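Local coordinates for protein neutral ceramidase (Pseudomonas aeruginosa, PDB 2ZXC) that hydrolyses the N-acyl linkage of ceramides to sphingosine and free fatty acid, and also runs the reverse synthesis, with one zinc ion bound per subunit, at residues M24-L29 and H97-P102; M65-V70 and N443-Y448; L72-R77 and A125-I130. All coordinates share one frame; numbering follows the deposited sequence.

Contact 1 (M24-L29 and H97-P102); sequences MGYSSL and HTHSGP. With ZN (zinc ion), chain C; 2ED (N-[(1R,2R,3E)-2-hydroxy-1-(hydroxymethyl)heptadec-3-en-1-yl]acetamide), chain D.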
loop_
_atom_site.group_PDB
_atom_site.type_symbol
_atom_site.label_atom_id
_atom_site.label_comp_id
_atom_site.label_asym_id
_atom_site.label_seq_id
_atom_site.Cartn_x
_atom_site.Cartn_y
_atom_site.Cartn_z
ATOM N N MET A 24 8.931 -2.692 -4.113
ATOM C CA MET A 24 7.709 -3.188 -4.728
ATOM C C MET A 24 6.894 -2.132 -5.465
ATOM O O MET A 24 6.508 -1.115 -4.885
ATOM C CB MET A 24 6.840 -3.833 -3.648
ATOM C CG MET A 24 5.632 -4.580 -4.183
ATOM S SD MET A 24 6.142 -5.958 -5.211
ATOM C CE MET A 24 5.271 -5.646 -6.714
ATOM N N GLY A 25 6.624 -2.391 -6.741
ATOM C CA GLY A 25 5.836 -1.468 -7.531
ATOM C C GLY A 25 6.396 -1.175 -8.905
ATOM O O GLY A 25 5.703 -1.317 -9.914
ATOM N N TYR A 26 7.660 -0.771 -8.944
ATOM C CA TYR A 26 8.318 -0.414 -10.191
ATOM C C TYR A 26 9.011 -1.565 -10.908
ATOM O O TYR A 26 9.568 -1.371 -11.984
ATOM C CB TYR A 26 9.321 0.710 -9.926
ATOM C CG TYR A 26 8.667 2.000 -9.497
ATOM C CD1 TYR A 26 9.172 2.742 -8.432
ATOM C CD2 TYR A 26 7.555 2.501 -10.182
ATOM C CE1 TYR A 26 8.593 3.952 -8.062
ATOM C CE2 TYR A 26 6.970 3.711 -9.821
ATOM C CZ TYR A 26 7.496 4.431 -8.762
ATOM O OH TYR A 26 6.937 5.642 -8.420
ATOM N N SER A 27 8.978 -2.755 -10.320
ATOM C CA SER A 27 9.613 -3.909 -10.938
ATOM C C SER A 27 11.040 -3.592 -11.357
ATOM O O SER A 27 11.525 -4.117 -12.356
ATOM C CB SER A 27 8.832 -4.352 -12.176
ATOM O OG SER A 27 7.509 -4.726 -11.839
ATOM N N SER A 28 11.710 -2.727 -10.608
ATOM C CA SER A 28 13.081 -2.380 -10.942
ATOM C C SER A 28 14.084 -3.224 -10.191
ATOM O O SER A 28 14.126 -3.239 -8.965
ATOM C CB SER A 28 13.372 -0.912 -10.656
ATOM O OG SER A 28 14.737 -0.646 -10.929
ATOM N N LEU A 29 14.904 -3.919 -10.960
ATOM C CA LEU A 29 15.937 -4.776 -10.430
ATOM C C LEU A 29 16.901 -3.940 -9.572
ATOM O O LEU A 29 17.343 -4.378 -8.509
ATOM C CB LEU A 29 16.669 -5.419 -11.610
ATOM C CG LEU A 29 17.266 -6.807 -11.434
ATOM C CD1 LEU A 29 18.348 -6.731 -10.388
ATOM C CD2 LEU A 29 16.183 -7.801 -11.037
ATOM N N HIS A 97 -1.047 1.420 -2.177
ATOM C CA HIS A 97 -0.355 1.209 -3.435
ATOM C C HIS A 97 0.868 2.109 -3.576
ATOM O O HIS A 97 1.170 2.601 -4.672
ATOM C CB HIS A 97 -1.308 1.422 -4.611
ATOM C CG HIS A 97 -0.804 0.874 -5.908
ATOM N ND1 HIS A 97 -0.165 -0.344 -6.003
ATOM C CD2 HIS A 97 -0.910 1.342 -7.176
ATOM C CE1 HIS A 97 0.097 -0.603 -7.271
ATOM N NE2 HIS A 97 -0.344 0.403 -8.003
ATOM N N THR A 98 1.560 2.335 -2.461
ATOM C CA THR A 98 2.789 3.123 -2.486
ATOM C C THR A 98 3.825 2.248 -3.176
ATOM O O THR A 98 3.846 1.029 -2.979
ATOM C CB THR A 98 3.320 3.444 -1.081
ATOM O OG1 THR A 98 4.605 4.061 -1.197
ATOM C CG2 THR A 98 3.457 2.173 -0.242
ATOM N N HIS A 99 4.689 2.869 -3.967
ATOM C CA HIS A 99 5.710 2.138 -4.702
ATOM C C HIS A 99 7.092 2.252 -4.056
ATOM O O HIS A 99 8.100 1.876 -4.663
ATOM C CB HIS A 99 5.764 2.661 -6.148
ATOM C CG HIS A 99 4.623 2.201 -7.006
ATOM N ND1 HIS A 99 3.305 2.298 -6.613
ATOM C CD2 HIS A 99 4.605 1.637 -8.239
ATOM C CE1 HIS A 99 2.525 1.813 -7.565
ATOM N NE2 HIS A 99 3.290 1.405 -8.562
ATOM N N SER A 100 7.141 2.757 -2.827
ATOM C CA SER A 100 8.421 2.936 -2.147
ATOM C C SER A 100 8.604 2.072 -0.902
ATOM O O SER A 100 9.119 2.534 0.122
ATOM C CB SER A 100 8.608 4.414 -1.785
ATOM O OG SER A 100 8.450 5.230 -2.935
ATOM N N GLY A 101 8.180 0.815 -0.995
ATOM C CA GLY A 101 8.334 -0.094 0.123
ATOM C C GLY A 101 9.081 -1.344 -0.301
ATOM O O GLY A 101 9.118 -1.672 -1.491
ATOM N N PRO A 102 9.710 -2.058 0.642
ATOM C CA PRO A 102 10.435 -3.275 0.269
ATOM C C PRO A 102 9.458 -4.351 -0.200
ATOM O O PRO A 102 8.372 -4.498 0.362
ATOM C CB PRO A 102 11.163 -3.653 1.558
ATOM C CG PRO A 102 10.278 -3.106 2.626
ATOM C CD PRO A 102 9.878 -1.759 2.075
HETATM ZN ZN ZN C . -0.444 0.352 -10.210
HETATM O O2 2ED D . 2.657 0.219 -12.807
HETATM O O3 2ED D . 7.183 -0.076 -13.475
HETATM O O1 2ED D . 3.615 0.722 -15.905
HETATM C C1 2ED D . 5.038 0.918 -13.964
HETATM C C2 2ED D . 4.691 1.479 -15.339
HETATM C C3 2ED D . 5.900 1.388 -16.239
HETATM C C4 2ED D . 5.744 1.189 -17.544
HETATM C C5 2ED D . 4.357 1.055 -18.126
HETATM C C6 2ED D . 4.457 0.763 -19.608
HETATM C C18 2ED D . 3.132 1.304 -12.515
HETATM C C19 2ED D . 2.456 2.241 -11.558
HETATM N N 2ED D . 4.283 1.734 -13.024
HETATM C C 2ED D . 6.500 1.174 -13.622
HETATM O O HOH W 1 6.154 -0.406 -2.420
HETATM O O HOH W 2 8.944 0.065 -6.464
HETATM O O HOH W 3 1.479 0.250 -10.323
#
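Met24 N donates to Gly101 O over 2.8 Å in a nearly straight bond, 170° at the hydrogen, where the short strands 22-24 and 101-102 pair. Further along, Gly25 and His99 bring their CA atoms to 4.6 Å, and Met24 O receives a CA-H...O contact from His99. A water accepts from Gly101 N and lies within hydrogen-bonding distance of Met24 O (2.6 Å) and Thr98 O.

His99 carries the side-chain contact. With CG anti to its carbonyl carbon (chi1 -75°), the imidazole lies against the Gly25 backbone, and CD2 is 3.4 Å from Gly25 C. Its CB sits over a face of the Tyr26 ring, 3.8 Å from the centroid, a CH-pi contact; the two rings themselves are oblique, planes at 48°. The Tyr26 hydroxyl is engaged elsewhere, by Met208 O.

His97 O lies in the imidazole plane and accepts from ND1 at 2.9 Å, but ND1 stands above the carbonyl plane and the bond is bent; it helps set the ring's rotation. His97 NE2 binds the zinc at 2.2 Å, beside His204, Glu411 and Tyr448. His99 is thus a second-shell residue, held by Gly25 and Tyr26, and its NE2, 2.8 Å from the O of the zinc-bound water, can position that water next to the acetyl methyl C19 of the bound ceramide analogue.

Contact 2 (M65-V70 and N443-Y448); sequences MIFQAV and NAYASY. With ZN (zinc ion), chain C; 2ED (N-[(1R,2R,3E)-2-hydroxy-1-(hydroxymethyl)heptadec-3-en-1-yl]acetamide), chain D; FMT (formic acid), chain E.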
loop_
_atom_site.group_PDB
_atom_site.type_symbol
_atom_site.label_atom_id
_atom_site.label_comp_id
_atom_site.label_asym_id
_atom_site.label_seq_id
_atom_site.Cartn_x
_atom_site.Cartn_y
_atom_site.Cartn_z
ATOM N N MET A 65 0.636 -3.256 -2.097
ATOM C CA MET A 65 -0.564 -4.063 -2.197
ATOM C C MET A 65 -0.505 -5.121 -1.111
ATOM O O MET A 65 0.515 -5.265 -0.447
ATOM C CB MET A 65 -0.658 -4.707 -3.592
ATOM C CG MET A 65 0.531 -5.569 -4.041
ATOM S SD MET A 65 2.064 -4.697 -4.587
ATOM C CE MET A 65 1.493 -3.748 -5.956
ATOM N N ILE A 66 -1.606 -5.826 -0.881
ATOM C CA ILE A 66 -1.585 -6.888 0.112
ATOM C C ILE A 66 -1.782 -8.168 -0.678
ATOM O O ILE A 66 -2.873 -8.463 -1.156
ATOM C CB ILE A 66 -2.694 -6.744 1.197
ATOM C CG1 ILE A 66 -4.075 -6.968 0.603
ATOM C CG2 ILE A 66 -2.603 -5.371 1.854
ATOM C CD1 ILE A 66 -4.536 -5.864 -0.255
ATOM N N PHE A 67 -0.704 -8.917 -0.845
ATOM C CA PHE A 67 -0.770 -10.144 -1.609
ATOM C C PHE A 67 -1.541 -11.220 -0.869
ATOM O O PHE A 67 -1.761 -11.135 0.347
ATOM C CB PHE A 67 0.637 -10.634 -1.930
ATOM C CG PHE A 67 1.437 -9.674 -2.756
ATOM C CD1 PHE A 67 2.501 -8.973 -2.196
ATOM C CD2 PHE A 67 1.158 -9.497 -4.111
ATOM C CE1 PHE A 67 3.282 -8.114 -2.973
ATOM C CE2 PHE A 67 1.935 -8.637 -4.897
ATOM C CZ PHE A 67 2.999 -7.947 -4.326
ATOM N N GLN A 68 -1.956 -12.238 -1.612
ATOM C CA GLN A 68 -2.699 -13.334 -1.023
ATOM C C GLN A 68 -1.962 -13.977 0.156
ATOM O O GLN A 68 -2.579 -14.320 1.163
ATOM C CB GLN A 68 -2.986 -14.387 -2.082
ATOM C CG GLN A 68 -3.936 -15.459 -1.606
ATOM C CD GLN A 68 -4.637 -16.117 -2.758
ATOM O OE1 GLN A 68 -4.065 -16.949 -3.455
ATOM N NE2 GLN A 68 -5.883 -15.728 -2.984
ATOM N N ALA A 69 -0.645 -14.129 0.032
ATOM C CA ALA A 69 0.153 -14.744 1.091
ATOM C C ALA A 69 -0.041 -14.021 2.416
ATOM O O ALA A 69 -0.176 -14.659 3.462
ATOM C CB ALA A 69 1.643 -14.755 0.706
ATOM N N VAL A 70 -0.059 -12.692 2.366
ATOM C CA VAL A 70 -0.239 -11.876 3.560
ATOM C C VAL A 70 -1.646 -12.081 4.096
ATOM O O VAL A 70 -1.850 -12.315 5.289
ATOM C CB VAL A 70 -0.050 -10.378 3.249
ATOM C CG1 VAL A 70 -0.451 -9.535 4.458
ATOM C CG2 VAL A 70 1.399 -10.107 2.875
ATOM N N ASN A 443 -7.111 -7.448 -0.207
ATOM C CA ASN A 443 -7.029 -8.891 0.049
ATOM C C ASN A 443 -6.080 -9.748 -0.784
ATOM O O ASN A 443 -5.675 -10.838 -0.356
ATOM C CB ASN A 443 -8.442 -9.470 0.007
ATOM C CG ASN A 443 -9.317 -8.905 1.104
ATOM O OD1 ASN A 443 -10.546 -8.828 0.976
ATOM N ND2 ASN A 443 -8.684 -8.507 2.204
ATOM N N ALA A 444 -5.746 -9.279 -1.978
ATOM C CA ALA A 444 -4.800 -9.983 -2.844
ATOM C C ALA A 444 -4.466 -9.008 -3.950
ATOM O O ALA A 444 -4.995 -7.890 -3.985
ATOM C CB ALA A 444 -5.419 -11.254 -3.426
ATOM N N TYR A 445 -3.585 -9.413 -4.851
ATOM C CA TYR A 445 -3.219 -8.549 -5.954
ATOM C C TYR A 445 -3.122 -9.380 -7.220
ATOM O O TYR A 445 -2.293 -10.292 -7.319
ATOM C CB TYR A 445 -1.887 -7.869 -5.684
ATOM C CG TYR A 445 -1.467 -6.955 -6.806
ATOM C CD1 TYR A 445 -2.027 -5.688 -6.938
ATOM C CD2 TYR A 445 -0.539 -7.376 -7.761
ATOM C CE1 TYR A 445 -1.675 -4.853 -7.998
ATOM C CE2 TYR A 445 -0.180 -6.557 -8.824
ATOM C CZ TYR A 445 -0.756 -5.297 -8.936
ATOM O OH TYR A 445 -0.433 -4.495 -9.995
ATOM N N ALA A 446 -3.985 -9.066 -8.182
ATOM C CA ALA A 446 -4.014 -9.776 -9.451
ATOM C C ALA A 446 -3.886 -8.798 -10.616
ATOM O O ALA A 446 -4.646 -8.844 -11.578
ATOM C CB ALA A 446 -5.306 -10.586 -9.573
ATOM N N SER A 447 -2.918 -7.901 -10.498
ATOM C CA SER A 447 -2.626 -6.919 -11.521
ATOM C C SER A 447 -3.750 -5.961 -11.869
ATOM O O SER A 447 -4.452 -5.461 -10.984
ATOM C CB SER A 447 -2.128 -7.630 -12.780
ATOM O OG SER A 447 -0.926 -8.332 -12.504
ATOM N N TYR A 448 -3.930 -5.717 -13.164
ATOM C CA TYR A 448 -4.921 -4.756 -13.626
ATOM C C TYR A 448 -6.232 -5.250 -14.209
ATOM O O TYR A 448 -6.337 -6.349 -14.753
ATOM C CB TYR A 448 -4.281 -3.818 -14.646
ATOM C CG TYR A 448 -3.240 -2.897 -14.065
ATOM C CD1 TYR A 448 -1.958 -3.352 -13.756
ATOM C CD2 TYR A 448 -3.540 -1.560 -13.827
ATOM C CE1 TYR A 448 -0.998 -2.479 -13.226
ATOM C CE2 TYR A 448 -2.601 -0.691 -13.298
ATOM C CZ TYR A 448 -1.340 -1.150 -13.009
ATOM O OH TYR A 448 -0.417 -0.242 -12.564
HETATM ZN ZN ZN C . -0.444 0.352 -10.210
HETATM O O2 2ED D . 2.657 0.219 -12.807
HETATM O O3 2ED D . 7.183 -0.076 -13.475
HETATM O O1 2ED D . 3.615 0.722 -15.905
HETATM C C1 2ED D . 5.038 0.918 -13.964
HETATM C C2 2ED D . 4.691 1.479 -15.339
HETATM C C3 2ED D . 5.900 1.388 -16.239
HETATM C C4 2ED D . 5.744 1.189 -17.544
HETATM C C5 2ED D . 4.357 1.055 -18.126
HETATM C C6 2ED D . 4.457 0.763 -19.608
HETATM C C18 2ED D . 3.132 1.304 -12.515
HETATM C C19 2ED D . 2.456 2.241 -11.558
HETATM N N 2ED D . 4.283 1.734 -13.024
HETATM C C 2ED D . 6.500 1.174 -13.622
HETATM C C FMT E . -0.903 -12.169 -4.960
HETATM O O1 FMT E . -1.923 -11.801 -4.314
HETATM O O2 FMT E . 0.087 -12.741 -4.446
HETATM O O HOH W 4 -6.220 -13.556 -0.670
HETATM O O HOH W 3 1.479 0.250 -10.323
#
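Met65 reaches Tyr445 with nearly every atom of its side chain. CB starts 3.7 Å from Tyr445 CD1. CG, set between the backbone N and the carbonyl carbon (chi1 56°), comes equally close to Tyr445 CG, and its other flank lies over a face of the Phe67 ring. SD stands above the phenol, 4.8 Å from its centroid, as a Met-aromatic contact. The chain then bends again, and CE ends over that face as a CH-pi donor, 4.0 Å from the centroid and 14° off the normal. The backbone N of Ser447 lies over the opposite face, so the phenol is held between the two.

Phe67 runs beside Tyr445 in the same direction, its CD2 3.8 Å from Tyr445 CB. Its N-cap position opens helix 68-81, and here the backbones share a ligand: Gln68 N at 2.7 Å and Tyr445 N at 3.0 Å both donate to O1 of a formic acid molecule, probably from the crystallisation liquor, which Ser106 OG also binds. A water joins Asn443 O to Gln68 NE2, whose stronger partner is Val392 O.

Tyr445 OH is hydrogen-bonded to OE2 of Glu411, a zinc ligand, and Tyr448 OH binds the zinc itself at 2.4 Å. Packing a ring whose hydroxyl hydrogen-bonds a metal ligand is second-shell architecture, here within the zinc-dependent active site of neutral ceramidase, where Gln68 and Tyr445 are inferred to bind substrate.

Contact 3 (L72-R77 and A125-I130); sequences LKVLAR and AIVDGI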
loop_
_atom_site.group_PDB
_atom_site.type_symbol
_atom_site.label_atom_id
_atom_site.label_comp_id
_atom_site.label_asym_id
_atom_site.label_seq_id
_atom_site.Cartn_x
_atom_site.Cartn_y
_atom_site.Cartn_z
ATOM N N LEU A 72 -3.752 -14.590 3.664
ATOM C CA LEU A 72 -3.894 -15.927 4.234
ATOM C C LEU A 72 -3.258 -16.065 5.608
ATOM O O LEU A 72 -3.832 -16.679 6.507
ATOM C CB LEU A 72 -3.290 -16.968 3.288
ATOM C CG LEU A 72 -4.083 -17.157 1.987
ATOM C CD1 LEU A 72 -3.332 -18.070 1.052
ATOM C CD2 LEU A 72 -5.471 -17.738 2.312
ATOM N N LYS A 73 -2.070 -15.491 5.767
ATOM C CA LYS A 73 -1.344 -15.570 7.025
ATOM C C LYS A 73 -1.982 -14.761 8.152
ATOM O O LYS A 73 -2.169 -15.278 9.251
ATOM C CB LYS A 73 0.110 -15.111 6.825
ATOM C CG LYS A 73 1.070 -15.461 7.972
ATOM C CD LYS A 73 1.706 -16.841 7.786
ATOM C CE LYS A 73 2.711 -17.176 8.898
ATOM N NZ LYS A 73 3.951 -16.334 8.874
ATOM N N VAL A 74 -2.322 -13.501 7.908
ATOM C CA VAL A 74 -2.906 -12.728 8.998
ATOM C C VAL A 74 -4.246 -13.306 9.407
ATOM O O VAL A 74 -4.599 -13.277 10.577
ATOM C CB VAL A 74 -3.069 -11.210 8.669
ATOM C CG1 VAL A 74 -2.088 -10.803 7.602
ATOM C CG2 VAL A 74 -4.497 -10.877 8.311
ATOM N N LEU A 75 -4.998 -13.842 8.453
ATOM C CA LEU A 75 -6.275 -14.420 8.822
ATOM C C LEU A 75 -6.105 -15.725 9.581
ATOM O O LEU A 75 -6.886 -16.020 10.480
ATOM C CB LEU A 75 -7.159 -14.603 7.593
ATOM C CG LEU A 75 -8.067 -13.371 7.545
ATOM C CD1 LEU A 75 -7.825 -12.569 6.293
ATOM C CD2 LEU A 75 -9.506 -13.810 7.663
ATOM N N ALA A 76 -5.078 -16.497 9.239
ATOM C CA ALA A 76 -4.831 -17.751 9.943
ATOM C C ALA A 76 -4.524 -17.404 11.397
ATOM O O ALA A 76 -4.982 -18.077 12.318
ATOM C CB ALA A 76 -3.655 -18.498 9.315
ATOM N N ARG A 77 -3.752 -16.343 11.606
ATOM C CA ARG A 77 -3.420 -15.929 12.961
ATOM C C ARG A 77 -4.644 -15.396 13.695
ATOM O O ARG A 77 -4.841 -15.688 14.873
ATOM C CB ARG A 77 -2.336 -14.854 12.959
ATOM C CG ARG A 77 -0.963 -15.345 12.566
ATOM C CD ARG A 77 0.098 -14.719 13.454
ATOM N NE ARG A 77 1.400 -14.644 12.795
ATOM C CZ ARG A 77 2.045 -15.689 12.283
ATOM N NH1 ARG A 77 1.513 -16.903 12.351
ATOM N NH2 ARG A 77 3.225 -15.521 11.702
ATOM N N ALA A 125 7.110 -9.118 8.944
ATOM C CA ALA A 125 6.951 -7.838 9.623
ATOM C C ALA A 125 5.575 -7.293 9.225
ATOM O O ALA A 125 4.872 -6.674 10.023
ATOM C CB ALA A 125 8.037 -6.874 9.181
ATOM N N ILE A 126 5.200 -7.539 7.976
ATOM C CA ILE A 126 3.926 -7.073 7.467
ATOM C C ILE A 126 2.740 -7.804 8.097
ATOM O O ILE A 126 1.798 -7.162 8.565
ATOM C CB ILE A 126 3.885 -7.189 5.921
ATOM C CG1 ILE A 126 4.758 -6.087 5.313
ATOM C CG2 ILE A 126 2.455 -7.084 5.416
ATOM C CD1 ILE A 126 5.095 -6.293 3.873
ATOM N N VAL A 127 2.772 -9.133 8.131
ATOM C CA VAL A 127 1.643 -9.834 8.731
ATOM C C VAL A 127 1.542 -9.542 10.227
ATOM O O VAL A 127 0.441 -9.363 10.747
ATOM C CB VAL A 127 1.708 -11.369 8.520
ATOM C CG1 VAL A 127 2.115 -11.681 7.094
ATOM C CG2 VAL A 127 2.629 -12.005 9.514
ATOM N N ASP A 128 2.683 -9.483 10.915
ATOM C CA ASP A 128 2.682 -9.220 12.353
ATOM C C ASP A 128 2.168 -7.823 12.661
ATOM O O ASP A 128 1.435 -7.628 13.627
ATOM C CB ASP A 128 4.086 -9.383 12.952
ATOM C CG ASP A 128 4.622 -10.800 12.823
ATOM O OD1 ASP A 128 3.828 -11.732 12.568
ATOM O OD2 ASP A 128 5.847 -10.983 12.987
ATOM N N GLY A 129 2.564 -6.853 11.843
ATOM C CA GLY A 129 2.131 -5.481 12.051
ATOM C C GLY A 129 0.646 -5.319 11.791
ATOM O O GLY A 129 -0.047 -4.579 12.491
ATOM N N ILE A 130 0.141 -6.009 10.779
ATOM C CA ILE A 130 -1.277 -5.920 10.480
ATOM C C ILE A 130 -2.059 -6.506 11.649
ATOM O O ILE A 130 -2.992 -5.877 12.161
ATOM C CB ILE A 130 -1.627 -6.670 9.176
ATOM C CG1 ILE A 130 -1.033 -5.914 7.982
ATOM C CG2 ILE A 130 -3.143 -6.799 9.034
ATOM C CD1 ILE A 130 -1.287 -6.562 6.642
#
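Asp128 OD1 faces two nitrogens of one guanidinium, Arg77 NE at 3.8 Å and Arg77 NH2 at 3.9 Å. The oxygen approaches at the edge of the guanidinium, near its plane, but the carboxylate is turned 36° against it, and the distances make this a long salt bridge without a hydrogen bond. The motif is a helix-helix packing: the short axes of 72-77 and 125-130 pass 9.2 Å apart and cross at -42°, their N-to-C directions running in the same general sense, 42° apart.

Beneath the Arg77-Asp128 pair the contact is apolar. Val127 is central and points at the other helix. Its CB meets Val74 CG1 at 3.9 Å, its CG1 lies 4.0 Å from Lys73 CB, and its CG2 touches Lys73 CG and Arg77 NH2. Val74 also sends CG2 toward Ile130 CG2, a looser touch of 4.4 Å. Strand 91-95 continues this buried side, because both Val74 and Ile130 rest on Leu93; helices 68-81 and 120-138 therefore pack on each other and on a strand of the large mixed sheet.

The polar ends gather on the partly exposed side. Lys73 and Arg77 lie one turn apart, and Lys73 CG lies over one face of the guanidinium, offset toward its edge. Lys73 NZ sits 3.0 Å from Arg77 NH2, two like charges without a hydrogen bond, which Asp128 may partly offset, its OD1 5.9 Å from Lys73 NZ.

How the contacts relate
Contacts 1 and 2 are both buried and converge on the zinc: each supplies a metal ligand, both touch the bound ceramide analogue, and they pack on each other, Met24 CG lying 3.6 Å from Met65 SD. Contact 3 sits farther out and is only partly buried, with charged groups on its partly exposed side. It shares helix 68-81 with contact 2, whose Val70 packs on Ile126 and Ile130, while contact 1 does not touch it. Irregular loops near the metal use waters, backbone donors and aromatic faces, whereas the outer helix pair relies on branched aliphatic side chains and one long salt bridge.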